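VAL-1 (Chlorella virus, PDB 3GNE) cleaves alginate, probably by the beta-elimination typical of polysaccharide lyase family 14, with a mode of action that depends on pH. Local coordinates at residues Ile98-Ala103 with Ser109-Ser114. Numbering follows the deposited sequence.
Sequences IGHGAA and SKTGAS
I98 and A113 form an antiparallel hydrogen-bonded pair: I98 N to A113 O spans 2.8 Å at an N-H...O angle of 167°, and A113 N returns to I98 O at 3.2 Å. G99 and G112 follow as a non-hydrogen-bonded pair, in which G99 CA and G112 CA each make a CA-H...O contact, to T111 O and I98 O. Regular pairing stops there. H100 N reaches T111 O from well above the carbonyl plane, and residues 100-103 curl over the end of the other strand.

Three hydroxyls then hold this curl through backbone carbonyls. T111 OG1, set between its own backbone N and carbonyl carbon (chi1 47°), donates to H100 O at 2.7 Å, again from above the carbonyl plane. That rotation also places OG1 over one face of the H100 imidazole, toward the rim. T111 CB lies over the same face, 3.9 Å from the ring centroid and 18° off the normal, in a CH-pi contact. S109 OG donates to A102 O at 2.7 Å. S114 OG donates to A103 O at 2.6 Å, nearly head-on to the carbonyl. A103 CB, 3.5 Å from A113 C, presses on the A113 backbone from the face opposite to the one on which I98 CB and A113 CB meet.

G99 is backbone-bonded to L211, and its O to S213 OG at the start of strand 212-221; S114 bonds to Y130 at the end of strand 125-130. The arrangement is a beta-hairpin with an irregular connection, joining strands 91-99 and 112-119 in a seven-stranded antiparallel sheet, consistent with the concanavalin-like beta-sandwich of the polysaccharide lyase 14 family.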
loop_
_atom_site.group_PDB
_atom_site.type_symbol
_atom_site.label_atom_id
_atom_site.label_comp_id
_atom_site.label_asym_id
_atom_site.label_seq_id
_atom_site.Cartn_x
_atom_site.Cartn_y
_atom_site.Cartn_z
ATOM N N ILE A 98 8.771 6.572 -1.626
ATOM C CA ILE A 98 9.375 7.894 -1.690
ATOM C C ILE A 98 10.857 7.750 -2.010
ATOM O O ILE A 98 11.485 6.918 -1.345
ATOM C CB ILE A 98 9.317 8.614 -0.330
ATOM C CG1 ILE A 98 7.910 8.912 0.174
ATOM C CG2 ILE A 98 10.088 9.931 -0.404
ATOM C CD1 ILE A 98 7.029 9.179 -1.031
ATOM N N GLY A 99 11.398 8.522 -2.940
ATOM C CA GLY A 99 12.870 8.529 -3.083
ATOM C C GLY A 99 13.343 7.204 -3.684
ATOM O O GLY A 99 12.704 6.610 -4.569
ATOM N N HIS A 100 14.472 6.748 -3.194
ATOM C CA HIS A 100 15.025 5.434 -3.589
ATOM C C HIS A 100 15.674 4.810 -2.369
ATOM O O HIS A 100 15.891 5.534 -1.364
ATOM C CB HIS A 100 16.037 5.579 -4.753
ATOM C CG HIS A 100 17.273 6.330 -4.364
ATOM N ND1 HIS A 100 18.419 5.713 -3.918
ATOM C CD2 HIS A 100 17.480 7.672 -4.356
ATOM C CE1 HIS A 100 19.303 6.698 -3.675
ATOM N NE2 HIS A 100 18.756 7.882 -3.933
ATOM N N GLY A 101 15.980 3.542 -2.399
ATOM C CA GLY A 101 16.610 2.900 -1.240
ATOM C C GLY A 101 15.563 2.087 -0.517
ATOM O O GLY A 101 14.351 2.310 -0.644
ATOM N N ALA A 102 16.064 1.160 0.272
ATOM C CA ALA A 102 15.131 0.294 1.011
ATOM C C ALA A 102 14.193 1.061 1.920
ATOM O O ALA A 102 14.580 2.042 2.571
ATOM C CB ALA A 102 15.962 -0.667 1.879
ATOM N N ALA A 103 12.973 0.597 2.033
ATOM C CA ALA A 103 11.964 1.169 2.933
ATOM C C ALA A 103 10.896 0.115 3.135
ATOM O O ALA A 103 9.682 0.414 3.076
ATOM C CB ALA A 103 11.382 2.445 2.314
ATOM N N SER A 109 16.500 3.234 4.738
ATOM C CA SER A 109 17.615 3.903 4.051
ATOM C C SER A 109 17.451 5.387 4.244
ATOM O O SER A 109 16.367 5.892 4.596
ATOM C CB SER A 109 17.563 3.589 2.536
ATOM O OG SER A 109 16.332 4.065 1.998
ATOM N N LYS A 110 18.527 6.119 4.050
ATOM C CA LYS A 110 18.488 7.560 4.251
ATOM C C LYS A 110 17.638 8.251 3.198
ATOM O O LYS A 110 17.163 9.378 3.436
ATOM C CB LYS A 110 19.914 8.147 4.200
ATOM C CG LYS A 110 20.776 7.690 5.363
ATOM C CD LYS A 110 22.162 8.340 5.242
ATOM C CE LYS A 110 23.012 7.977 6.436
ATOM N NZ LYS A 110 24.059 9.040 6.668
ATOM N N THR A 111 17.484 7.576 2.053
ATOM C CA THR A 111 16.892 8.194 0.879
ATOM C C THR A 111 15.495 7.725 0.586
ATOM O O THR A 111 14.866 8.290 -0.318
ATOM C CB THR A 111 17.809 7.903 -0.340
ATOM O OG1 THR A 111 18.145 6.494 -0.301
ATOM C CG2 THR A 111 19.106 8.646 -0.232
ATOM N N GLY A 112 14.979 6.746 1.338
ATOM C CA GLY A 112 13.748 6.093 0.956
ATOM C C GLY A 112 12.741 6.050 2.064
ATOM O O GLY A 112 13.099 5.952 3.242
ATOM N N ALA A 113 11.465 6.057 1.718
ATOM C CA ALA A 113 10.379 5.856 2.680
ATOM C C ALA A 113 9.234 5.172 1.969
ATOM O O ALA A 113 9.179 5.107 0.739
ATOM C CB ALA A 113 9.872 7.200 3.223
ATOM N N SER A 114 8.284 4.656 2.754
ATOM C CA SER A 114 7.112 4.051 2.103
ATOM C C SER A 114 5.876 4.254 3.000
ATOM O O SER A 114 5.971 4.376 4.238
ATOM C CB SER A 114 7.279 2.557 1.774
ATOM O OG SER A 114 7.466 1.866 3.023
#